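Local coordinates for UPF0255 protein frsA (Vibrio vulnificus, PDB 4I4C), which probably hydrolyses carboxylic esters as a serine esterase of the alpha/beta-hydrolase clan, although its physiological role is not firmly established, at residues 180-188 with 206-214. Residues are numbered along the deposited sequence; the frame is centred on the assembly and turned at random.
Sequences ITAHLHLTN and QTDMWRLFR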
# COMPACT_ATOMS: atom_id res chain seq x y z
N ILE A 180 -11.93 -3.48 12.92
CA ILE A 180 -10.69 -3.32 12.16
C ILE A 180 -10.11 -4.71 11.94
O ILE A 180 -9.93 -5.45 12.90
CB ILE A 180 -9.68 -2.49 12.95
CG1 ILE A 180 -10.14 -1.03 13.02
CG2 ILE A 180 -8.29 -2.62 12.33
CD1 ILE A 180 -9.32 -0.18 14.00
N THR A 181 -9.86 -5.08 10.69
CA THR A 181 -9.25 -6.37 10.38
C THR A 181 -7.74 -6.24 10.18
O THR A 181 -7.29 -5.51 9.29
CB THR A 181 -9.83 -7.01 9.12
OG1 THR A 181 -11.24 -7.18 9.26
CG2 THR A 181 -9.18 -8.37 8.89
N ALA A 182 -6.97 -6.95 10.99
CA ALA A 182 -5.52 -6.88 10.90
C ALA A 182 -4.89 -8.27 10.85
O ALA A 182 -5.48 -9.25 11.33
CB ALA A 182 -4.95 -6.06 12.08
N HIS A 183 -3.70 -8.38 10.27
CA HIS A 183 -3.03 -9.67 10.20
C HIS A 183 -1.74 -9.68 11.01
O HIS A 183 -0.79 -8.96 10.71
CB HIS A 183 -2.75 -10.06 8.74
CG HIS A 183 -3.97 -10.37 7.95
ND1 HIS A 183 -4.83 -9.40 7.48
CD2 HIS A 183 -4.49 -11.56 7.54
CE1 HIS A 183 -5.82 -9.97 6.81
NE2 HIS A 183 -5.63 -11.28 6.83
N LEU A 184 -1.70 -10.53 12.03
CA LEU A 184 -0.53 -10.66 12.90
C LEU A 184 0.32 -11.84 12.46
O LEU A 184 -0.11 -12.98 12.50
CB LEU A 184 -0.97 -10.85 14.35
CG LEU A 184 0.11 -11.02 15.42
CD1 LEU A 184 0.99 -9.76 15.55
CD2 LEU A 184 -0.54 -11.37 16.77
N HIS A 185 1.54 -11.55 12.01
CA HIS A 185 2.48 -12.56 11.56
C HIS A 185 3.52 -12.81 12.64
O HIS A 185 4.25 -11.89 13.02
CB HIS A 185 3.21 -12.06 10.31
CG HIS A 185 2.30 -11.57 9.23
ND1 HIS A 185 1.50 -10.46 9.37
CD2 HIS A 185 2.05 -12.06 7.99
CE1 HIS A 185 0.80 -10.28 8.26
NE2 HIS A 185 1.11 -11.24 7.41
N LEU A 186 3.60 -14.04 13.13
CA LEU A 186 4.57 -14.38 14.17
C LEU A 186 5.52 -15.50 13.73
O LEU A 186 5.12 -16.39 13.00
CB LEU A 186 3.83 -14.81 15.43
CG LEU A 186 2.81 -13.79 15.94
CD1 LEU A 186 1.55 -14.51 16.37
CD2 LEU A 186 3.40 -12.96 17.08
N THR A 187 6.77 -15.44 14.17
CA THR A 187 7.72 -16.52 13.88
C THR A 187 7.37 -17.76 14.69
O THR A 187 7.53 -18.90 14.23
CB THR A 187 9.16 -16.12 14.20
OG1 THR A 187 9.23 -15.68 15.57
CG2 THR A 187 9.61 -14.98 13.30
N ASN A 188 6.87 -17.51 15.90
CA ASN A 188 6.42 -18.54 16.81
C ASN A 188 5.65 -17.87 17.94
O ASN A 188 5.51 -16.64 17.96
CB ASN A 188 7.59 -19.35 17.37
CG ASN A 188 8.62 -18.49 18.06
OD1 ASN A 188 8.35 -17.87 19.09
ND2 ASN A 188 9.83 -18.45 17.50
N GLN A 206 -3.21 -4.71 2.49
CA GLN A 206 -2.36 -5.06 3.62
C GLN A 206 -1.65 -6.41 3.44
O GLN A 206 -0.66 -6.71 4.11
CB GLN A 206 -3.17 -5.04 4.92
CG GLN A 206 -4.28 -6.07 5.00
CD GLN A 206 -4.86 -6.11 6.39
OE1 GLN A 206 -4.30 -6.74 7.27
NE2 GLN A 206 -5.97 -5.41 6.60
N THR A 207 -2.17 -7.20 2.50
CA THR A 207 -1.64 -8.51 2.21
C THR A 207 -0.49 -8.45 1.18
O THR A 207 -0.02 -9.48 0.71
CB THR A 207 -2.78 -9.49 1.76
OG1 THR A 207 -3.62 -8.84 0.82
CG2 THR A 207 -3.65 -9.92 2.95
N ASP A 208 -0.04 -7.25 0.83
CA ASP A 208 0.99 -7.09 -0.21
C ASP A 208 2.41 -7.02 0.36
O ASP A 208 3.34 -6.66 -0.35
CB ASP A 208 0.75 -5.83 -1.06
CG ASP A 208 -0.54 -5.87 -1.86
OD1 ASP A 208 -1.19 -6.94 -1.88
OD2 ASP A 208 -0.91 -4.84 -2.46
N MET A 209 2.59 -7.38 1.63
CA MET A 209 3.89 -7.17 2.30
C MET A 209 4.46 -8.40 2.99
O MET A 209 5.26 -8.28 3.92
CB MET A 209 3.76 -6.02 3.31
CG MET A 209 3.45 -4.68 2.66
SD MET A 209 2.92 -3.41 3.82
CE MET A 209 1.36 -4.07 4.41
N TRP A 210 4.02 -9.58 2.54
CA TRP A 210 4.51 -10.85 3.06
C TRP A 210 6.04 -10.95 3.10
O TRP A 210 6.59 -11.46 4.07
CB TRP A 210 3.93 -12.03 2.26
CG TRP A 210 4.65 -13.29 2.58
CD1 TRP A 210 5.50 -13.98 1.76
CD2 TRP A 210 4.62 -14.00 3.82
NE1 TRP A 210 5.99 -15.09 2.42
CE2 TRP A 210 5.46 -15.12 3.68
CE3 TRP A 210 3.95 -13.81 5.03
CZ2 TRP A 210 5.66 -16.04 4.71
CZ3 TRP A 210 4.15 -14.72 6.05
CH2 TRP A 210 5.00 -15.82 5.89
N ARG A 211 6.73 -10.45 2.08
CA ARG A 211 8.19 -10.54 2.05
C ARG A 211 8.87 -9.59 3.04
O ARG A 211 10.03 -9.78 3.40
CB ARG A 211 8.72 -10.33 0.63
CG ARG A 211 8.18 -11.35 -0.37
CD ARG A 211 9.25 -11.88 -1.33
NE ARG A 211 8.76 -13.07 -2.05
CZ ARG A 211 9.43 -13.71 -3.00
NH1 ARG A 211 10.64 -13.29 -3.38
NH2 ARG A 211 8.89 -14.78 -3.59
N LEU A 212 8.14 -8.57 3.48
CA LEU A 212 8.68 -7.68 4.51
C LEU A 212 8.91 -8.50 5.77
O LEU A 212 9.97 -8.42 6.39
CB LEU A 212 7.71 -6.54 4.80
CG LEU A 212 8.12 -5.61 5.94
CD1 LEU A 212 9.52 -5.06 5.65
CD2 LEU A 212 7.09 -4.50 6.05
N PHE A 213 7.91 -9.30 6.13
CA PHE A 213 8.01 -10.23 7.27
C PHE A 213 8.96 -11.39 6.97
O PHE A 213 9.88 -11.65 7.75
CB PHE A 213 6.63 -10.77 7.65
CG PHE A 213 6.66 -11.87 8.69
CD1 PHE A 213 6.86 -11.57 10.03
CD2 PHE A 213 6.48 -13.19 8.33
CE1 PHE A 213 6.89 -12.58 10.98
CE2 PHE A 213 6.51 -14.20 9.28
CZ PHE A 213 6.71 -13.89 10.61
N ARG A 214 8.76 -12.10 5.86
CA ARG A 214 9.51 -13.34 5.60
C ARG A 214 11.01 -13.13 5.47
O ARG A 214 11.80 -13.90 6.01
CB ARG A 214 8.98 -14.05 4.35
CG ARG A 214 9.43 -15.51 4.22
CD ARG A 214 9.21 -16.02 2.78
NE ARG A 214 9.96 -15.21 1.82
CZ ARG A 214 9.96 -15.39 0.51
NH1 ARG A 214 9.25 -16.37 -0.06
NH2 ARG A 214 10.69 -14.58 -0.25
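The Phe213 ring carries His185 CB over the centre of one face, almost along the ring normal and 3.6 Å from the centroid, a CH-pi contact to which its flat hydrocarbon surface is suited, while the backbone N of Thr187 lies at its edge. With CG anti to the backbone N (chi1 172°), the phenyl group reaches from helix 210-217 to strand 178-186, where CZ comes within 3.7 Å of Leu186 C. His185 CD2 meets the edge of the Trp210 indole, 3.9 Å from CZ3, and Arg214 CB, one turn on, lies over the rim of one indole face. The imidazole suits this buried place because both its nitrogens are engaged, ND1 by Met224 O and NE2 by the Tyr157 hydroxyl. Thr207 CG2 lies over one face of the His183 ring and Gln206 OE1 at its edge, accepting from ND1 at 2.7 Å; the donor stands above the amide carbonyl plane, ring and amide being 82° apart. Gln206 NE2 gives a nearly straight bond to Thr181 O (3.0 Å). Thr226 OG1 also bonds OE1 and Asp228 OD2 bonds NE2; two partners at each end fix the amide's rotation. This is helix-on-sheet packing of an alpha/beta-hydrolase fold, joining helix 210-217 and its preceding loop to the mixed sheet's second strand, antiparallel to both neighbours.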